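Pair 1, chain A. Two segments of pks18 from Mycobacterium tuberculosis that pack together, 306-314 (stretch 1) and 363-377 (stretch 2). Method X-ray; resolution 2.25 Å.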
# COMPACT_ATOMS: atom_id res chain seq x y z
N ASP A 306 31.35 13.90 -4.37
CA ASP A 306 31.83 13.07 -3.27
C ASP A 306 31.36 11.62 -3.38
O ASP A 306 31.97 10.73 -2.79
CB ASP A 306 31.31 13.59 -1.92
CG ASP A 306 31.89 14.92 -1.54
OD1 ASP A 306 33.12 15.10 -1.66
OD2 ASP A 306 31.10 15.78 -1.09
N ILE A 307 30.28 11.40 -4.12
CA ILE A 307 29.68 10.07 -4.22
C ILE A 307 30.35 8.95 -5.02
O ILE A 307 30.71 9.12 -6.18
CB ILE A 307 28.21 10.21 -4.72
CG1 ILE A 307 27.43 11.16 -3.80
CG2 ILE A 307 27.55 8.85 -4.81
CD1 ILE A 307 27.44 10.74 -2.31
N ASP A 308 30.50 7.79 -4.37
CA ASP A 308 31.03 6.57 -5.01
C ASP A 308 29.74 5.77 -5.20
O ASP A 308 29.02 5.56 -4.24
CB ASP A 308 31.89 5.72 -4.07
CG ASP A 308 32.80 6.53 -3.18
OD1 ASP A 308 33.81 7.07 -3.69
OD2 ASP A 308 32.51 6.61 -1.96
N LEU A 309 29.43 5.33 -6.41
CA LEU A 309 28.19 4.55 -6.59
C LEU A 309 26.92 5.37 -6.75
O LEU A 309 26.51 6.13 -5.87
CB LEU A 309 27.95 3.58 -5.42
CG LEU A 309 29.01 2.59 -4.96
CD1 LEU A 309 28.51 1.82 -3.74
CD2 LEU A 309 29.36 1.64 -6.09
N TRP A 310 26.30 5.20 -7.90
CA TRP A 310 25.06 5.86 -8.20
C TRP A 310 24.11 4.74 -8.62
O TRP A 310 24.20 4.22 -9.73
CB TRP A 310 25.24 6.88 -9.32
CG TRP A 310 25.95 8.13 -8.85
CD1 TRP A 310 27.28 8.41 -8.94
CD2 TRP A 310 25.35 9.25 -8.17
NE1 TRP A 310 27.56 9.62 -8.37
CE2 TRP A 310 26.39 10.16 -7.88
CE3 TRP A 310 24.05 9.56 -7.78
CZ2 TRP A 310 26.16 11.37 -7.22
CZ3 TRP A 310 23.82 10.77 -7.12
CH2 TRP A 310 24.87 11.65 -6.84
N ALA A 311 23.24 4.36 -7.70
CA ALA A 311 22.26 3.31 -7.97
C ALA A 311 21.04 3.96 -8.60
O ALA A 311 20.02 4.21 -7.94
CB ALA A 311 21.88 2.58 -6.67
N ILE A 312 21.16 4.27 -9.89
CA ILE A 312 20.09 4.90 -10.64
C ILE A 312 19.12 3.85 -11.12
O ILE A 312 19.52 2.88 -11.76
CB ILE A 312 20.66 5.66 -11.85
CG1 ILE A 312 21.63 6.74 -11.37
CG2 ILE A 312 19.52 6.23 -12.69
CD1 ILE A 312 22.36 7.46 -12.49
N HIS A 313 17.84 4.03 -10.83
CA HIS A 313 16.85 3.07 -11.28
C HIS A 313 16.99 2.81 -12.77
O HIS A 313 16.80 3.71 -13.59
CB HIS A 313 15.43 3.56 -11.01
CG HIS A 313 14.39 2.69 -11.64
ND1 HIS A 313 14.22 1.37 -11.28
CD2 HIS A 313 13.58 2.89 -12.70
CE1 HIS A 313 13.35 0.80 -12.09
NE2 HIS A 313 12.95 1.70 -12.97
N PRO A 314 17.31 1.56 -13.15
CA PRO A 314 17.47 1.21 -14.57
C PRO A 314 16.14 0.94 -15.26
O PRO A 314 15.87 -0.17 -15.70
CB PRO A 314 18.37 -0.02 -14.51
CG PRO A 314 17.95 -0.68 -13.22
CD PRO A 314 17.77 0.47 -12.27
N ALA A 363 33.38 -4.04 -4.93
CA ALA A 363 33.79 -2.69 -4.57
C ALA A 363 34.18 -1.89 -5.81
O ALA A 363 34.82 -2.42 -6.72
CB ALA A 363 34.96 -2.75 -3.59
N GLU A 364 33.81 -0.62 -5.84
CA GLU A 364 34.11 0.26 -6.98
C GLU A 364 35.42 1.00 -6.76
O GLU A 364 35.94 1.66 -7.66
CB GLU A 364 32.98 1.27 -7.17
CG GLU A 364 32.95 2.42 -6.15
CD GLU A 364 32.90 1.95 -4.70
OE1 GLU A 364 32.16 1.00 -4.40
OE2 GLU A 364 33.60 2.56 -3.86
N SER A 365 35.96 0.89 -5.55
CA SER A 365 37.21 1.54 -5.20
C SER A 365 37.81 0.81 -4.00
O SER A 365 37.22 -0.15 -3.50
CB SER A 365 36.96 3.01 -4.84
OG SER A 365 36.21 3.11 -3.64
N ALA A 366 38.96 1.28 -3.55
CA ALA A 366 39.65 0.65 -2.43
C ALA A 366 39.36 1.27 -1.07
O ALA A 366 39.83 0.78 -0.05
CB ALA A 366 41.15 0.65 -2.69
N LYS A 367 38.58 2.34 -1.04
CA LYS A 367 38.28 2.99 0.23
C LYS A 367 37.35 2.16 1.08
O LYS A 367 36.41 1.55 0.57
CB LYS A 367 37.69 4.38 -0.03
CG LYS A 367 36.51 4.40 -0.98
CD LYS A 367 36.34 5.75 -1.66
CE LYS A 367 36.00 6.85 -0.68
NZ LYS A 367 35.74 8.14 -1.40
N ALA A 368 37.62 2.11 2.38
CA ALA A 368 36.79 1.37 3.32
C ALA A 368 35.57 2.26 3.50
O ALA A 368 35.70 3.38 3.98
CB ALA A 368 37.50 1.19 4.64
N ILE A 369 34.41 1.75 3.12
CA ILE A 369 33.13 2.47 3.19
C ILE A 369 32.91 3.29 1.92
O ILE A 369 33.55 4.33 1.71
CB ILE A 369 33.01 3.43 4.40
CG1 ILE A 369 33.18 2.67 5.71
CG2 ILE A 369 31.62 4.10 4.39
CD1 ILE A 369 32.96 3.54 6.93
N SER A 370 32.01 2.82 1.08
CA SER A 370 31.68 3.51 -0.16
C SER A 370 30.37 4.24 0.12
O SER A 370 29.46 3.68 0.72
CB SER A 370 31.52 2.49 -1.28
OG SER A 370 32.65 1.65 -1.34
N THR A 371 30.27 5.50 -0.30
CA THR A 371 29.04 6.24 -0.06
C THR A 371 28.25 6.34 -1.36
O THR A 371 28.79 6.74 -2.38
CB THR A 371 29.34 7.66 0.46
OG1 THR A 371 29.96 7.56 1.75
CG2 THR A 371 28.06 8.49 0.59
N GLY A 372 26.98 5.99 -1.32
CA GLY A 372 26.20 6.05 -2.53
C GLY A 372 24.82 6.64 -2.39
O GLY A 372 24.29 6.79 -1.29
N VAL A 373 24.25 7.00 -3.53
CA VAL A 373 22.91 7.55 -3.60
C VAL A 373 22.12 6.68 -4.56
O VAL A 373 22.60 6.34 -5.65
CB VAL A 373 22.89 8.99 -4.15
CG1 VAL A 373 21.44 9.45 -4.29
CG2 VAL A 373 23.70 9.95 -3.25
N ALA A 374 20.92 6.31 -4.15
CA ALA A 374 20.06 5.51 -5.00
C ALA A 374 18.76 6.29 -5.17
O ALA A 374 18.35 7.02 -4.26
CB ALA A 374 19.78 4.17 -4.36
N PHE A 375 18.16 6.19 -6.34
CA PHE A 375 16.89 6.86 -6.57
C PHE A 375 16.16 6.24 -7.74
O PHE A 375 16.77 5.63 -8.61
CB PHE A 375 17.06 8.38 -6.77
CG PHE A 375 17.94 8.77 -7.92
CD1 PHE A 375 17.49 8.67 -9.23
CD2 PHE A 375 19.22 9.25 -7.69
CE1 PHE A 375 18.30 9.06 -10.29
CE2 PHE A 375 20.04 9.64 -8.75
CZ PHE A 375 19.57 9.54 -10.04
N ALA A 376 14.84 6.40 -7.72
CA ALA A 376 13.98 5.88 -8.76
C ALA A 376 12.84 6.87 -8.92
O ALA A 376 12.75 7.85 -8.16
CB ALA A 376 13.46 4.51 -8.38
N PHE A 377 11.95 6.60 -9.88
CA PHE A 377 10.84 7.50 -10.15
C PHE A 377 9.47 6.86 -10.01
O PHE A 377 9.18 5.83 -10.63
CB PHE A 377 11.02 8.09 -11.55
CG PHE A 377 12.35 8.75 -11.74
CD1 PHE A 377 12.60 10.00 -11.20
CD2 PHE A 377 13.39 8.08 -12.39
CE1 PHE A 377 13.86 10.58 -11.29
CE2 PHE A 377 14.66 8.65 -12.48
CZ PHE A 377 14.90 9.90 -11.93

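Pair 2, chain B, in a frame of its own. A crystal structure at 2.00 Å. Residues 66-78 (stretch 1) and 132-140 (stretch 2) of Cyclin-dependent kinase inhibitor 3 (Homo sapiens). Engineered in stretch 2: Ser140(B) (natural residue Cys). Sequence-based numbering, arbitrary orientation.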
# COMPACT_ATOMS: atom_id res chain seq x y z
N GLU B 66 -1.28 11.09 14.69
CA GLU B 66 -2.57 11.28 14.04
C GLU B 66 -3.13 9.93 13.57
O GLU B 66 -4.30 9.62 13.81
CB GLU B 66 -2.39 12.19 12.82
CG GLU B 66 -3.47 12.04 11.79
CD GLU B 66 -4.65 12.98 11.99
OE1 GLU B 66 -5.17 13.07 13.13
OE2 GLU B 66 -5.06 13.62 11.00
N LEU B 67 -2.29 9.15 12.89
CA LEU B 67 -2.68 7.85 12.39
C LEU B 67 -3.05 6.94 13.54
O LEU B 67 -4.01 6.17 13.46
CB LEU B 67 -1.53 7.21 11.60
CG LEU B 67 -1.07 7.93 10.34
CD1 LEU B 67 0.27 7.34 9.91
CD2 LEU B 67 -2.12 7.80 9.23
N LYS B 68 -2.27 7.02 14.61
CA LYS B 68 -2.50 6.22 15.79
C LYS B 68 -3.85 6.60 16.40
O LYS B 68 -4.62 5.74 16.85
CB LYS B 68 -1.38 6.48 16.80
CG LYS B 68 -1.63 5.95 18.19
CD LYS B 68 -1.69 4.45 18.21
CE LYS B 68 -1.82 3.97 19.63
NZ LYS B 68 -1.69 2.50 19.73
N SER B 69 -4.12 7.91 16.41
CA SER B 69 -5.35 8.47 16.95
C SER B 69 -6.56 8.13 16.08
O SER B 69 -7.70 8.23 16.52
CB SER B 69 -5.22 10.00 17.04
OG SER B 69 -6.47 10.61 17.28
N CYS B 70 -6.29 7.74 14.84
CA CYS B 70 -7.33 7.38 13.89
C CYS B 70 -7.75 5.94 14.04
O CYS B 70 -8.80 5.54 13.54
CB CYS B 70 -6.85 7.56 12.46
SG CYS B 70 -6.90 9.23 11.78
N GLY B 71 -6.93 5.13 14.71
CA GLY B 71 -7.27 3.73 14.88
C GLY B 71 -6.48 2.79 13.98
O GLY B 71 -6.74 1.58 13.92
N ILE B 72 -5.50 3.35 13.28
CA ILE B 72 -4.66 2.55 12.40
C ILE B 72 -3.98 1.50 13.26
O ILE B 72 -3.33 1.83 14.24
CB ILE B 72 -3.57 3.40 11.76
CG1 ILE B 72 -4.17 4.64 11.08
CG2 ILE B 72 -2.79 2.55 10.76
CD1 ILE B 72 -5.15 4.33 9.99
N GLN B 73 -4.11 0.24 12.88
CA GLN B 73 -3.49 -0.82 13.66
C GLN B 73 -2.27 -1.43 12.98
O GLN B 73 -1.30 -1.79 13.64
CB GLN B 73 -4.51 -1.92 13.93
CG GLN B 73 -5.89 -1.39 14.25
CD GLN B 73 -6.66 -2.34 15.11
OE1 GLN B 73 -6.47 -2.38 16.32
NE2 GLN B 73 -7.51 -3.15 14.49
N ASP B 74 -2.34 -1.57 11.67
CA ASP B 74 -1.25 -2.12 10.88
C ASP B 74 -0.95 -1.22 9.69
O ASP B 74 -1.88 -0.78 9.02
CB ASP B 74 -1.64 -3.51 10.37
CG ASP B 74 -1.73 -4.54 11.47
OD1 ASP B 74 -2.58 -4.39 12.37
OD2 ASP B 74 -0.95 -5.51 11.42
N ILE B 75 0.33 -0.95 9.43
CA ILE B 75 0.76 -0.11 8.29
C ILE B 75 1.76 -0.84 7.37
O ILE B 75 2.73 -1.38 7.87
CB ILE B 75 1.44 1.19 8.75
CG1 ILE B 75 0.47 2.02 9.58
CG2 ILE B 75 1.88 2.02 7.55
CD1 ILE B 75 1.13 3.20 10.21
N PHE B 76 1.53 -0.85 6.06
CA PHE B 76 2.45 -1.50 5.12
C PHE B 76 3.22 -0.41 4.37
O PHE B 76 2.62 0.49 3.77
CB PHE B 76 1.72 -2.37 4.09
CG PHE B 76 1.08 -3.62 4.68
CD1 PHE B 76 0.04 -3.53 5.60
CD2 PHE B 76 1.52 -4.87 4.28
CE1 PHE B 76 -0.56 -4.69 6.12
CE2 PHE B 76 0.93 -6.04 4.80
CZ PHE B 76 -0.11 -5.94 5.71
N VAL B 77 4.54 -0.53 4.39
CA VAL B 77 5.41 0.46 3.77
C VAL B 77 6.18 -0.12 2.60
O VAL B 77 6.90 -1.11 2.78
CB VAL B 77 6.40 0.99 4.79
CG1 VAL B 77 7.36 2.00 4.12
CG2 VAL B 77 5.65 1.63 5.95
N PHE B 78 6.03 0.47 1.42
CA PHE B 78 6.75 -0.03 0.26
C PHE B 78 7.91 0.86 -0.16
O PHE B 78 8.49 0.64 -1.21
CB PHE B 78 5.82 -0.29 -0.93
CG PHE B 78 4.58 -1.07 -0.58
CD1 PHE B 78 3.34 -0.41 -0.46
CD2 PHE B 78 4.62 -2.44 -0.43
CE1 PHE B 78 2.15 -1.12 -0.22
CE2 PHE B 78 3.43 -3.16 -0.19
CZ PHE B 78 2.20 -2.49 -0.09
N ASN B 132 -8.87 -10.44 10.46
CA ASN B 132 -8.76 -10.14 11.89
C ASN B 132 -9.47 -8.83 12.21
O ASN B 132 -9.53 -8.40 13.36
CB ASN B 132 -7.29 -10.02 12.33
CG ASN B 132 -6.53 -11.32 12.21
OD1 ASN B 132 -7.12 -12.41 12.19
ND2 ASN B 132 -5.20 -11.23 12.15
N TYR B 133 -9.98 -8.17 11.16
CA TYR B 133 -10.69 -6.90 11.29
C TYR B 133 -9.77 -5.77 11.74
O TYR B 133 -10.19 -4.84 12.44
CB TYR B 133 -11.88 -7.07 12.26
CG TYR B 133 -12.90 -8.09 11.79
CD1 TYR B 133 -12.51 -9.39 11.48
CD2 TYR B 133 -14.25 -7.75 11.63
CE1 TYR B 133 -13.41 -10.32 11.01
CE2 TYR B 133 -15.17 -8.70 11.17
CZ TYR B 133 -14.74 -9.98 10.86
OH TYR B 133 -15.61 -10.94 10.42
N ARG B 134 -8.52 -5.83 11.30
CA ARG B 134 -7.54 -4.81 11.66
C ARG B 134 -7.57 -3.57 10.76
O ARG B 134 -7.46 -3.67 9.54
CB ARG B 134 -6.13 -5.40 11.62
CG ARG B 134 -5.83 -6.37 12.75
CD ARG B 134 -6.01 -5.67 14.09
NE ARG B 134 -4.90 -4.78 14.43
CZ ARG B 134 -3.81 -5.16 15.10
NH1 ARG B 134 -2.86 -4.29 15.37
NH2 ARG B 134 -3.68 -6.42 15.49
N LYS B 135 -7.71 -2.40 11.38
CA LYS B 135 -7.70 -1.18 10.60
C LYS B 135 -6.34 -1.13 9.92
O LYS B 135 -5.31 -0.90 10.56
CB LYS B 135 -7.86 0.02 11.52
CG LYS B 135 -7.77 1.36 10.80
CD LYS B 135 -8.53 2.43 11.56
CE LYS B 135 -8.55 3.74 10.79
NZ LYS B 135 -9.72 4.59 11.20
N THR B 136 -6.33 -1.33 8.60
CA THR B 136 -5.08 -1.34 7.86
C THR B 136 -4.84 -0.21 6.85
O THR B 136 -5.72 0.14 6.06
CB THR B 136 -4.96 -2.67 7.14
OG1 THR B 136 -5.06 -3.71 8.11
CG2 THR B 136 -3.65 -2.79 6.39
N LEU B 137 -3.62 0.31 6.84
CA LEU B 137 -3.21 1.40 5.96
C LEU B 137 -1.93 1.04 5.17
O LEU B 137 -0.99 0.46 5.75
CB LEU B 137 -2.95 2.62 6.81
CG LEU B 137 -1.86 3.56 6.35
CD1 LEU B 137 -2.37 4.40 5.20
CD2 LEU B 137 -1.42 4.43 7.54
N ILE B 138 -1.86 1.41 3.88
CA ILE B 138 -0.65 1.12 3.10
C ILE B 138 -0.15 2.38 2.40
O ILE B 138 -0.93 3.23 2.00
CB ILE B 138 -0.89 -0.01 2.05
CG1 ILE B 138 -1.53 0.54 0.76
CG2 ILE B 138 -1.83 -1.05 2.64
CD1 ILE B 138 -1.94 -0.53 -0.21
N HIS B 139 1.16 2.51 2.26
CA HIS B 139 1.69 3.68 1.60
C HIS B 139 3.05 3.47 0.96
O HIS B 139 3.84 2.62 1.37
CB HIS B 139 1.80 4.85 2.58
CG HIS B 139 3.11 4.93 3.30
ND1 HIS B 139 4.31 5.10 2.65
CD2 HIS B 139 3.40 4.91 4.63
CE1 HIS B 139 5.29 5.20 3.54
NE2 HIS B 139 4.76 5.08 4.74
N SER B 140 3.30 4.29 -0.04
CA SER B 140 4.54 4.32 -0.79
C SER B 140 5.11 5.72 -0.57
O SER B 140 5.11 6.24 0.54
CB SER B 140 4.22 4.14 -2.26
OG SER B 140 4.52 2.84 -2.67

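The sharpest difference lies at the matched strand positions Ala311(A)/Ala374(A) and Phe76(B)/Ile138(B). Pair 1 fills this cross-strand site with two methyl groups, Ala311(A) CB to Ala374(A) CB at 3.5 Å, across a backbone spacing of 4.3 Å between the two CA atoms. Pair 2 has nearly the same spacing, 4.5 Å between CA of Phe76(B) and CA of Ile138(B), yet carries a phenyl ring and a branched chain. Phe76(B) CB meets Ile138(B) CG2 at 4.1 Å, while the ring runs back along the neighbouring strand until its CE1 lies 3.6 Å from Thr136(B) CG2. The backbone therefore tolerates either a minimal or a bulky pair here.

The shared frame is a pair of parallel strands, with angles of 9° and 16° between their directions, and it superposes to 0.7 Å over 14 central residues. Its ladder is the same alternation of bonds. In pair 1, Ala311(A) N donates to Val373(A) O at 2.9 Å, Phe375(A) N to Ala311(A) O at 3.2 Å, and His313(A) N to Phe375(A) O at 2.9 Å. The matched residues of pair 2 repeat this: Phe76(B) N to Leu137(B) O at 2.9 Å, His139(B) N to Phe76(B) O at 2.9 Å, and Phe78(B) N to His139(B) O at 3.1 Å. One step earlier the rungs differ in strength: Val373(A) N to Leu309(A) O is weak at 3.4 Å, whereas Leu137(B) N to Asp74(B) O is 3.0 Å.

On the face of Trp310(A), Val373(A), Ile312(A) and Phe375(A), aromatic bulk does the filling. Trp310(A) CZ3 reaches Val373(A) CB at 3.6 Å, and Ile312(A) CG1 touches Phe375(A) CZ at 3.7 Å. Pair 2 puts Ile75(B) in place of the tryptophan and enlarges the partner: Leu137(B) CD2 packs on Ile75(B) CG1 at 3.7 Å and on Leu67(B) CD2, from the preceding helix, at 3.8 Å. His139(B) takes the phenylalanine's place, its NE2 3.8 Å from Val77(B) CG2, while its ND1 donates to Ser140(B) O at 2.5 Å. Ser140(B) is an engineered residue.

Both pairs open the ladder with the same backbone bond, Asp308(A) N to Thr371(A) O and Gln73(B) N to Lys135(B) O, each 2.8 Å, though Thr371(A) O is less surely placed. What pair 1 adds is the Asp308(A) carboxylate: OD2 accepts from Thr371(A) N at 3.0 Å, and OD1 forms a salt bridge with Lys367(A) NZ at 3.2 Å, so one carboxylate serves both backbone and side chain. In pair 2 charge moves to the next position: where pair 1 has Leu309(A), Asp74(B) OD1 lies over one face of the Arg134(B) guanidinium, 3.0 Å from NH1, a purely electrostatic salt bridge.

Glycine falls at different places. Gly372(A) gives room where an ideal CB would sit 3.2 Å from Leu309(A) CB; pair 2 has Thr136(B) there. Gly71(B) instead ends a helix in a Schellman motif, its phi of 105° demanding glycine, and Lys135(B) NZ reaches back to bond Cys70(B) O at 2.7 Å.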